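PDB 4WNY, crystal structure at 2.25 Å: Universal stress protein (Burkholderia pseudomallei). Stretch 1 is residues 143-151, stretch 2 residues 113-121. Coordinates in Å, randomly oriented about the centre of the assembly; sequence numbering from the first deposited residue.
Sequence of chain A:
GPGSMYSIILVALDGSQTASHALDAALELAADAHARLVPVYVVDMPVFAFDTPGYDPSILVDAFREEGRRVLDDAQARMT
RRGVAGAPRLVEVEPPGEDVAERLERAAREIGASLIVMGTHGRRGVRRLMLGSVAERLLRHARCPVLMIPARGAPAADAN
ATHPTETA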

# COMPACT_ATOMS: atom_id res chain seq x y z
N ARG A 143 -8.31 0.08 9.04
CA ARG A 143 -9.62 -0.53 8.83
C ARG A 143 -9.67 -1.25 7.49
O ARG A 143 -10.58 -2.04 7.23
CB ARG A 143 -10.72 0.53 8.90
N CYS A 144 -8.67 -0.99 6.66
CA CYS A 144 -8.62 -1.54 5.31
C CYS A 144 -7.22 -1.35 4.71
O CYS A 144 -6.53 -0.38 5.05
CB CYS A 144 -9.68 -0.87 4.43
SG CYS A 144 -9.13 -0.39 2.77
N PRO A 145 -6.79 -2.28 3.84
CA PRO A 145 -5.48 -2.20 3.18
C PRO A 145 -5.26 -0.88 2.44
O PRO A 145 -6.14 -0.44 1.70
CB PRO A 145 -5.53 -3.36 2.18
CG PRO A 145 -6.45 -4.34 2.81
CD PRO A 145 -7.50 -3.52 3.50
N VAL A 146 -4.11 -0.25 2.66
CA VAL A 146 -3.81 1.04 2.05
C VAL A 146 -2.47 1.02 1.31
O VAL A 146 -1.47 0.54 1.84
CB VAL A 146 -3.77 2.17 3.11
CG1 VAL A 146 -3.47 3.50 2.45
CG2 VAL A 146 -5.08 2.24 3.88
N LEU A 147 -2.46 1.54 0.09
CA LEU A 147 -1.26 1.60 -0.73
C LEU A 147 -0.79 3.04 -0.91
O LEU A 147 -1.49 3.85 -1.53
CB LEU A 147 -1.50 0.94 -2.09
CG LEU A 147 -0.33 0.97 -3.08
CD1 LEU A 147 0.92 0.35 -2.47
CD2 LEU A 147 -0.71 0.26 -4.38
N MET A 148 0.39 3.35 -0.38
CA MET A 148 0.93 4.70 -0.47
C MET A 148 1.87 4.86 -1.66
O MET A 148 2.86 4.14 -1.77
CB MET A 148 1.68 5.05 0.81
CG MET A 148 1.07 4.51 2.09
SD MET A 148 -0.37 5.42 2.68
CE MET A 148 -0.56 4.71 4.32
N ILE A 149 1.58 5.81 -2.54
CA ILE A 149 2.49 6.13 -3.63
C ILE A 149 3.04 7.54 -3.44
O ILE A 149 2.31 8.52 -3.52
CB ILE A 149 1.81 6.02 -5.02
CG1 ILE A 149 1.58 4.55 -5.39
CG2 ILE A 149 2.67 6.70 -6.09
CD1 ILE A 149 0.33 3.96 -4.78
N PRO A 150 4.35 7.63 -3.16
CA PRO A 150 5.07 8.90 -3.04
C PRO A 150 5.17 9.62 -4.38
O PRO A 150 5.09 8.98 -5.43
CB PRO A 150 6.46 8.48 -2.54
CG PRO A 150 6.26 7.12 -1.95
CD PRO A 150 5.20 6.48 -2.80
N ALA A 151 5.34 10.94 -4.35
CA ALA A 151 5.41 11.74 -5.57
C ALA A 151 6.66 11.41 -6.38
O ALA A 151 7.74 11.26 -5.83
CB ALA A 151 5.38 13.22 -5.24
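Stretch 2 (113-121) ASLIVMGTH

The most unusual feature of this contact is a glycine near the C-terminal end of a parallel ladder: Gly119 pairs with Ile149, CA to CA 4.8 Å, yet offers no side chain to the face on which Ile149 lies. Ile149 instead reaches back along that face, its CD1 3.7 Å from Val117 CG1, so that the isoleucine is packed by the residue two positions before its pairing partner.

Stretch 2 lies beside stretch 1 as an extended strand running in the same direction, the two axes crossing at -31° and approaching to 4.5 Å. The register is simple: Val146 faces Ile116, Leu147 faces Val117, and Met148 faces Met118, with CA separations of 4.8, 4.7 and 5.2 Å. In a parallel pair, one residue bonds to two that flank its partner, and here the odd-numbered residues of stretch 1 alternate with the even-numbered ones of stretch 2. Ile116 N donates to Pro145 O at 3.0 Å, and Leu147 N to Ile116 O at 2.8 Å. Met118 N then reaches Leu147 O at 2.9 Å, Ile149 N reaches Met118 O at 2.8 Å, and Thr120 N closes the series on Ile149 O at 2.8 Å. Pro145 has no amide hydrogen, but its carbonyl is all this ladder asks of it. Between these bonds lie CA-H...O contacts, such as Val146 CA to Ile116 O at 3.3 Å and Gly119 CA to Ile149 O at 3.3 Å.

Side chains alternate between the faces. Leu147, Ile149 and Val117 share one, where branched apolar groups fill buried space: Leu147 CD2 lies 4.1 Å from Val117 CG2. Leu115, whose CA-to-CB bond points sideways, has an end that comes nearer, placing CD1 4.0 Å from Pro145 CB and 4.2 Å from Leu147 CB. The other face carries Val146, Met148, Ile116 and Met118. The long, unbranched Met118 can extend to a neighbour beyond its own partner, and its CE rests 3.6 Å from Val146 CG1 and 4.1 Å from Met148 SD. Before the strand, Cys144 adds a polarizable sulfur to the packing, SG standing 3.6 Å from Ile116 CG1.

At the far end, Thr120 suits a partly exposed position because its beta-branched side chain favours extended backbone while its hydroxyl can serve a polar contact. With chi1 in the p well, OG1 makes a weak hydrogen bond to Ile149 O at 3.5 Å, supplementing the backbone bond to the same carbonyl.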

# COMPACT_ATOMS: atom_id res chain seq x y z
N ALA A 113 -14.69 -1.93 -1.83
CA ALA A 113 -13.27 -1.88 -2.12
C ALA A 113 -12.48 -2.70 -1.12
O ALA A 113 -12.78 -2.70 0.08
CB ALA A 113 -12.78 -0.43 -2.12
N SER A 114 -11.47 -3.42 -1.62
CA SER A 114 -10.60 -4.21 -0.76
C SER A 114 -9.22 -3.57 -0.68
O SER A 114 -8.31 -4.12 -0.05
CB SER A 114 -10.51 -5.64 -1.29
OG SER A 114 -10.17 -5.65 -2.67
N LEU A 115 -9.08 -2.41 -1.31
CA LEU A 115 -7.81 -1.69 -1.32
C LEU A 115 -8.03 -0.20 -1.57
O LEU A 115 -8.82 0.18 -2.43
CB LEU A 115 -6.87 -2.26 -2.38
CG LEU A 115 -5.54 -1.52 -2.57
CD1 LEU A 115 -4.70 -1.60 -1.30
CD2 LEU A 115 -4.78 -2.07 -3.77
N ILE A 116 -7.31 0.63 -0.83
CA ILE A 116 -7.35 2.08 -1.03
C ILE A 116 -5.97 2.60 -1.45
O ILE A 116 -4.98 2.38 -0.75
CB ILE A 116 -7.80 2.82 0.24
CG1 ILE A 116 -9.25 2.46 0.58
CG2 ILE A 116 -7.66 4.33 0.05
CD1 ILE A 116 -9.76 3.15 1.83
N VAL A 117 -5.92 3.28 -2.58
CA VAL A 117 -4.67 3.81 -3.10
C VAL A 117 -4.61 5.32 -2.90
O VAL A 117 -5.55 6.04 -3.24
CB VAL A 117 -4.51 3.47 -4.60
CG1 VAL A 117 -3.30 4.19 -5.19
CG2 VAL A 117 -4.40 1.96 -4.79
N MET A 118 -3.51 5.80 -2.34
CA MET A 118 -3.34 7.22 -2.06
C MET A 118 -1.99 7.76 -2.51
O MET A 118 -0.98 7.05 -2.46
CB MET A 118 -3.51 7.50 -0.57
CG MET A 118 -4.85 8.10 -0.19
SD MET A 118 -4.87 8.49 1.56
CE MET A 118 -4.15 6.99 2.21
N GLY A 119 -1.97 9.01 -2.94
CA GLY A 119 -0.73 9.69 -3.25
C GLY A 119 -0.22 10.42 -2.02
O GLY A 119 -0.99 11.04 -1.29
N THR A 120 1.09 10.33 -1.78
CA THR A 120 1.68 10.96 -0.61
C THR A 120 2.92 11.78 -0.98
O THR A 120 3.26 11.91 -2.15
CB THR A 120 2.07 9.93 0.47
OG1 THR A 120 2.91 8.92 -0.11
CG2 THR A 120 0.83 9.26 1.04
N HIS A 121 3.59 12.32 0.03
CA HIS A 121 4.80 13.10 -0.17
C HIS A 121 5.98 12.49 0.57
O HIS A 121 6.25 12.84 1.72
CB HIS A 121 4.60 14.55 0.28
CG HIS A 121 3.83 15.39 -0.69
ND1 HIS A 121 2.71 14.92 -1.35
CD2 HIS A 121 4.02 16.66 -1.12
CE1 HIS A 121 2.24 15.87 -2.14
NE2 HIS A 121 3.01 16.93 -2.02